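Local coordinates for protein probable Rab-related GTPase (PDB 5XC5) that binds GTP with magnesium as a viral member of the Rab family of small GTPases and may take part in protein transport, at residues Phe86-Tyr98 / Trp128-Asn142. The protein carries 1 engineered substitution. Residues are numbered along the deposited sequence; the frame is centred on the assembly and turned at random.
With ACT (acetate ion), chain E.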
loop_
_atom_site.group_PDB
_atom_site.type_symbol
_atom_site.label_atom_id
_atom_site.label_comp_id
_atom_site.label_asym_id
_atom_site.label_seq_id
_atom_site.Cartn_x
_atom_site.Cartn_y
_atom_site.Cartn_z
ATOM N N PHE A 86 3.988 -2.526 5.053
ATOM C CA PHE A 86 5.033 -3.217 5.802
ATOM C C PHE A 86 4.440 -4.456 6.468
ATOM O O PHE A 86 3.227 -4.656 6.500
ATOM C CB PHE A 86 5.738 -2.292 6.808
ATOM C CG PHE A 86 4.925 -2.006 8.043
ATOM C CD1 PHE A 86 4.013 -0.956 8.056
ATOM C CD2 PHE A 86 5.088 -2.769 9.199
ATOM C CE1 PHE A 86 3.274 -0.676 9.182
ATOM C CE2 PHE A 86 4.334 -2.491 10.333
ATOM C CZ PHE A 86 3.418 -1.447 10.311
ATOM N N ASP A 87 5.323 -5.287 7.013
ATOM C CA ASP A 87 4.964 -6.562 7.638
ATOM C C ASP A 87 5.148 -6.375 9.139
ATOM O O ASP A 87 6.235 -5.990 9.581
ATOM C CB ASP A 87 5.925 -7.617 7.069
ATOM C CG ASP A 87 5.871 -8.986 7.748
ATOM O OD1 ASP A 87 5.297 -9.163 8.839
ATOM O OD2 ASP A 87 6.483 -9.905 7.149
ATOM N N VAL A 88 4.086 -6.626 9.913
ATOM C CA VAL A 88 4.127 -6.370 11.355
ATOM C C VAL A 88 5.180 -7.196 12.084
ATOM O O VAL A 88 5.572 -6.829 13.198
ATOM C CB VAL A 88 2.746 -6.513 12.034
ATOM C CG1 VAL A 88 1.789 -5.435 11.550
ATOM C CG2 VAL A 88 2.177 -7.905 11.799
ATOM N N THR A 89 5.635 -8.310 11.500
ATOM C CA THR A 89 6.699 -9.109 12.110
ATOM C C THR A 89 8.086 -8.724 11.624
ATOM O O THR A 89 9.071 -9.261 12.138
ATOM C CB THR A 89 6.510 -10.611 11.834
ATOM O OG1 THR A 89 6.749 -10.886 10.445
ATOM C CG2 THR A 89 5.120 -11.071 12.197
ATOM N N ASP A 90 8.185 -7.862 10.624
ATOM C CA ASP A 90 9.442 -7.536 9.953
ATOM C C ASP A 90 9.795 -6.115 10.386
ATOM O O ASP A 90 9.326 -5.136 9.797
ATOM C CB ASP A 90 9.252 -7.674 8.444
ATOM C CG ASP A 90 10.526 -7.472 7.652
ATOM O OD1 ASP A 90 11.498 -6.888 8.175
ATOM O OD2 ASP A 90 10.527 -7.869 6.466
ATOM N N ARG A 91 10.636 -6.011 11.417
ATOM C CA ARG A 91 10.952 -4.710 11.993
ATOM C C ARG A 91 11.626 -3.791 10.979
ATOM O O ARG A 91 11.315 -2.596 10.909
ATOM C CB ARG A 91 11.859 -4.899 13.207
ATOM C CG ARG A 91 12.215 -3.609 13.880
ATOM C CD ARG A 91 10.981 -2.990 14.489
ATOM N NE ARG A 91 11.159 -1.576 14.791
ATOM C CZ ARG A 91 10.428 -0.905 15.674
ATOM N NH1 ARG A 91 10.661 0.384 15.883
ATOM N NH2 ARG A 91 9.475 -1.520 16.360
ATOM N N GLU A 92 12.568 -4.324 10.202
ATOM C CA GLU A 92 13.224 -3.510 9.187
ATOM C C GLU A 92 12.215 -2.971 8.180
ATOM O O GLU A 92 12.331 -1.828 7.728
ATOM C CB GLU A 92 14.315 -4.327 8.498
ATOM C CG GLU A 92 15.034 -3.607 7.372
ATOM C CD GLU A 92 16.085 -4.481 6.697
ATOM O OE1 GLU A 92 15.996 -5.729 6.805
ATOM O OE2 GLU A 92 16.997 -3.919 6.051
ATOM N N SER A 93 11.205 -3.774 7.820
ATOM C CA SER A 93 10.211 -3.294 6.864
ATOM C C SER A 93 9.437 -2.106 7.425
ATOM O O SER A 93 9.076 -1.180 6.679
ATOM C CB SER A 93 9.285 -4.433 6.408
ATOM O OG SER A 93 8.233 -4.704 7.322
ATOM N N PHE A 94 9.186 -2.103 8.736
ATOM C CA PHE A 94 8.557 -0.942 9.360
ATOM C C PHE A 94 9.502 0.257 9.381
ATOM O O PHE A 94 9.105 1.374 9.036
ATOM C CB PHE A 94 8.059 -1.266 10.769
ATOM C CG PHE A 94 7.530 -0.071 11.487
ATOM C CD1 PHE A 94 6.311 0.488 11.128
ATOM C CD2 PHE A 94 8.264 0.517 12.505
ATOM C CE1 PHE A 94 5.830 1.612 11.769
ATOM C CE2 PHE A 94 7.784 1.639 13.163
ATOM C CZ PHE A 94 6.569 2.188 12.798
ATOM N N ASP A 95 10.757 0.054 9.789
ATOM C CA ASP A 95 11.695 1.169 9.769
ATOM C C ASP A 95 11.845 1.743 8.362
ATOM O O ASP A 95 12.017 2.958 8.201
ATOM C CB ASP A 95 13.050 0.747 10.350
ATOM C CG ASP A 95 12.962 0.315 11.809
ATOM O OD1 ASP A 95 12.072 0.793 12.542
ATOM O OD2 ASP A 95 13.805 -0.504 12.236
ATOM N N ASP A 96 11.735 0.892 7.334
ATOM C CA ASP A 96 11.825 1.333 5.945
ATOM C C ASP A 96 10.684 2.267 5.534
ATOM O O ASP A 96 10.850 3.025 4.573
ATOM C CB ASP A 96 11.818 0.126 5.000
ATOM C CG ASP A 96 13.068 -0.727 5.105
ATOM O OD1 ASP A 96 14.092 -0.269 5.663
ATOM O OD2 ASP A 96 13.026 -1.870 4.599
ATOM N N VAL A 97 9.528 2.216 6.217
ATOM C CA VAL A 97 8.380 3.035 5.819
ATOM C C VAL A 97 8.755 4.511 5.768
ATOM O O VAL A 97 8.362 5.232 4.840
ATOM C CB VAL A 97 7.173 2.786 6.746
ATOM C CG1 VAL A 97 6.063 3.808 6.486
ATOM C CG2 VAL A 97 6.626 1.381 6.569
ATOM N N TYR A 98 9.520 4.988 6.762
ATOM C CA TYR A 98 9.928 6.387 6.746
ATOM C C TYR A 98 10.613 6.745 5.440
ATOM O O TYR A 98 10.348 7.804 4.861
ATOM C CB TYR A 98 10.867 6.734 7.908
ATOM C CG TYR A 98 11.154 8.233 7.930
ATOM C CD1 TYR A 98 12.172 8.792 7.151
ATOM C CD2 TYR A 98 10.371 9.091 8.681
ATOM C CE1 TYR A 98 12.403 10.168 7.146
ATOM C CE2 TYR A 98 10.602 10.456 8.696
ATOM C CZ TYR A 98 11.612 10.991 7.933
ATOM O OH TYR A 98 11.815 12.354 7.962
ATOM N N TRP A 128 4.525 -10.186 16.491
ATOM C CA TRP A 128 4.708 -8.865 15.902
ATOM C C TRP A 128 5.928 -8.202 16.519
ATOM O O TRP A 128 6.224 -8.374 17.707
ATOM C CB TRP A 128 3.501 -7.956 16.142
ATOM C CG TRP A 128 2.200 -8.409 15.536
ATOM C CD1 TRP A 128 1.872 -9.660 15.106
ATOM C CD2 TRP A 128 1.041 -7.598 15.325
ATOM N NE1 TRP A 128 0.580 -9.676 14.635
ATOM C CE2 TRP A 128 0.052 -8.418 14.758
ATOM C CE3 TRP A 128 0.752 -6.247 15.548
ATOM C CZ2 TRP A 128 -1.211 -7.942 14.429
ATOM C CZ3 TRP A 128 -0.504 -5.776 15.215
ATOM C CH2 TRP A 128 -1.467 -6.620 14.670
ATOM N N ARG A 129 6.629 -7.419 15.707
ATOM C CA ARG A 129 7.810 -6.700 16.164
ATOM C C ARG A 129 7.601 -5.192 16.154
ATOM O O ARG A 129 8.567 -4.429 16.304
ATOM C CB ARG A 129 9.034 -7.104 15.336
ATOM C CG ARG A 129 9.420 -8.583 15.514
ATOM C CD ARG A 129 10.780 -8.887 14.903
ATOM N NE ARG A 129 11.295 -10.214 15.257
ATOM C CZ ARG A 129 11.207 -11.292 14.480
ATOM N NH1 ARG A 129 10.601 -11.231 13.300
ATOM N NH2 ARG A 129 11.722 -12.447 14.889
ATOM N N VAL A 130 6.363 -4.745 15.964
ATOM C CA VAL A 130 6.005 -3.341 16.100
ATOM C C VAL A 130 4.657 -3.265 16.798
ATOM O O VAL A 130 3.796 -4.132 16.621
ATOM C CB VAL A 130 5.982 -2.621 14.732
ATOM C CG1 VAL A 130 4.932 -3.213 13.854
ATOM C CG2 VAL A 130 5.776 -1.114 14.902
ATOM N N SER A 131 4.484 -2.236 17.617
ATOM C CA SER A 131 3.254 -2.061 18.371
ATOM C C SER A 131 2.296 -1.128 17.643
ATOM O O SER A 131 2.690 -0.296 16.822
ATOM C CB SER A 131 3.545 -1.495 19.761
ATOM O OG SER A 131 3.960 -0.143 19.666
ATOM N N GLU A 132 1.013 -1.288 17.959
ATOM C CA GLU A 132 0.005 -0.382 17.428
ATOM C C GLU A 132 0.331 1.064 17.783
ATOM O O GLU A 132 0.176 1.968 16.956
ATOM C CB GLU A 132 -1.367 -0.784 17.966
ATOM C CG GLU A 132 -2.534 -0.104 17.305
ATOM N N ASN A 133 0.818 1.300 19.003
ATOM C CA ASN A 133 1.113 2.671 19.408
ATOM C C ASN A 133 2.260 3.267 18.598
ATOM O O ASN A 133 2.222 4.452 18.245
ATOM C CB ASN A 133 1.391 2.730 20.910
ATOM C CG ASN A 133 0.117 2.754 21.730
ATOM O OD1 ASN A 133 -0.990 2.740 21.178
ATOM N ND2 ASN A 133 0.261 2.779 23.054
ATOM N N GLU A 134 3.281 2.463 18.277
ATOM C CA GLU A 134 4.378 2.958 17.446
ATOM C C GLU A 134 3.889 3.332 16.056
ATOM O O GLU A 134 4.331 4.331 15.477
ATOM C CB GLU A 134 5.445 1.884 17.278
ATOM C CG GLU A 134 6.248 1.514 18.480
ATOM C CD GLU A 134 7.275 0.470 18.108
ATOM O OE1 GLU A 134 8.342 0.863 17.585
ATOM O OE2 GLU A 134 6.986 -0.738 18.280
ATOM N N ILE A 135 3.006 2.507 15.489
ATOM C CA ILE A 135 2.455 2.770 14.163
ATOM C C ILE A 135 1.651 4.065 14.171
ATOM O O ILE A 135 1.821 4.932 13.306
ATOM C CB ILE A 135 1.603 1.573 13.694
ATOM C CG1 ILE A 135 2.484 0.336 13.505
ATOM C CG2 ILE A 135 0.807 1.925 12.420
ATOM C CD1 ILE A 135 1.723 -0.982 13.480
ATOM N N LYS A 136 0.749 4.209 15.147
ATOM C CA LYS A 136 -0.058 5.422 15.225
ATOM C C LYS A 136 0.812 6.658 15.415
ATOM O O LYS A 136 0.578 7.695 14.781
ATOM C CB LYS A 136 -1.076 5.305 16.356
ATOM C CG LYS A 136 -2.171 4.273 16.118
ATOM C CD LYS A 136 -3.052 4.106 17.348
ATOM C CE LYS A 136 -4.010 2.936 17.194
ATOM N NZ LYS A 136 -5.177 3.252 16.318
ATOM N N LYS A 137 1.819 6.566 16.286
ATOM C CA LYS A 137 2.703 7.703 16.521
ATOM C C LYS A 137 3.491 8.065 15.266
ATOM O O LYS A 137 3.609 9.246 14.916
ATOM C CB LYS A 137 3.645 7.392 17.681
ATOM C CG LYS A 137 4.742 8.421 17.868
ATOM C CD LYS A 137 4.171 9.794 18.198
ATOM C CE LYS A 137 5.094 10.559 19.134
ATOM N NZ LYS A 137 6.469 10.619 18.563
ATOM N N PHE A 138 4.023 7.064 14.560
ATOM C CA PHE A 138 4.720 7.351 13.315
ATOM C C PHE A 138 3.824 8.121 12.353
ATOM O O PHE A 138 4.237 9.120 11.756
ATOM C CB PHE A 138 5.215 6.054 12.660
ATOM C CG PHE A 138 5.783 6.277 11.295
ATOM C CD1 PHE A 138 7.120 6.599 11.140
ATOM C CD2 PHE A 138 4.974 6.224 10.168
ATOM C CE1 PHE A 138 7.644 6.843 9.889
ATOM C CE2 PHE A 138 5.489 6.476 8.909
ATOM C CZ PHE A 138 6.829 6.786 8.771
ATOM N N CYS A 139 2.589 7.656 12.170
ATOM C CA CYS A 139 1.718 8.301 11.197
ATOM C C CYS A 139 1.319 9.700 11.647
ATOM O O CYS A 139 1.186 10.608 10.816
ATOM C CB CYS A 139 0.503 7.421 10.905
ATOM S SG CYS A 139 0.944 5.852 10.103
ATOM N N ARG A 140 1.143 9.896 12.960
ATOM C CA ARG A 140 0.813 11.222 13.470
ATOM C C ARG A 140 1.892 12.232 13.118
ATOM O O ARG A 140 1.599 13.418 12.972
ATOM C CB ARG A 140 0.621 11.171 14.986
ATOM C CG ARG A 140 0.144 12.493 15.616
ATOM C CD ARG A 140 -1.221 12.851 15.069
ATOM N NE ARG A 140 -1.755 14.116 15.573
ATOM C CZ ARG A 140 -1.456 15.302 15.060
ATOM N NH1 ARG A 140 -0.597 15.389 14.055
ATOM N NH2 ARG A 140 -2.007 16.402 15.554
ATOM N N ASP A 141 3.134 11.778 12.962
ATOM C CA ASP A 141 4.282 12.641 12.719
ATOM C C ASP A 141 4.609 12.826 11.244
ATOM O O ASP A 141 5.425 13.693 10.913
ATOM C CB ASP A 141 5.522 12.064 13.415
ATOM C CG ASP A 141 5.437 12.140 14.932
ATOM O OD1 ASP A 141 4.583 12.892 15.448
ATOM O OD2 ASP A 141 6.230 11.445 15.604
ATOM N N ASN A 142 4.000 12.052 10.347
ATOM C CA ASN A 142 4.448 12.014 8.961
ATOM C C ASN A 142 3.328 12.288 7.965
ATOM O O ASN A 142 3.449 11.916 6.798
ATOM C CB ASN A 142 5.166 10.696 8.664
ATOM C CG ASN A 142 6.518 10.617 9.348
ATOM O OD1 ASN A 142 7.484 11.228 8.893
ATOM N ND2 ASN A 142 6.590 9.882 10.451
HETATM C C ACT E . -0.950 19.051 13.441
HETATM O O ACT E . -0.791 17.963 12.858
HETATM O OXT ACT E . -1.186 19.031 14.665
HETATM C CH3 ACT E . -0.865 20.328 12.690
HETATM O O HOH W 1 8.780 10.202 5.832
#
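Val130 and Phe94 meet at the tightly packed centre of this contact: Val130 CG2 stands 3.7 Å from the centroid of the Phe94 ring and only 8° off its normal, a CH-pi contact over the face. The other branch, CG1, held between the backbone N and the carbonyl carbon, reaches the edge of Phe86, whose CZ in turn lies 3.6 Å from Ile135 CD1. Farther along the helices, Phe94 turns an edge toward the face of Phe138, T-shaped with the planes at 67°, while Val97 CG1 packs against Phe138 CE2. A second CH-pi contact sets Val88 CG2 squarely over the five-membered ring of Trp128, whose NE1 is bonded to Ile123 O.

The loops are tied through backbone oxygens: Val88 O accepts from Arg129 N at 2.8 Å, and Thr89 O takes Arg129 NH1 in the carbonyl plane. On the looser, more polar flank, Arg91 NH1 and NH2 both grip Glu134 OE1, and NH2 also donates to Arg129 O at 3.0 Å; both acceptors lie at the guanidinium edge, near its plane, and these bonds fix the rotation of the group. Glu134 also forms a capping box with Ser131, coupling the salt bridge to the helix start. At the far end, a water donates to Tyr98 O and, weakly, to Asn142 OD1.

The 91-98 part of helix 91-107 and helix 132-141 run nearly parallel, at 14° with axes 11.6 Å apart, on one side of the Ras-like sheet; Phe86 and Val97 touch strand 113-119, and Ile135 rests on Phe148 of strand 145-148.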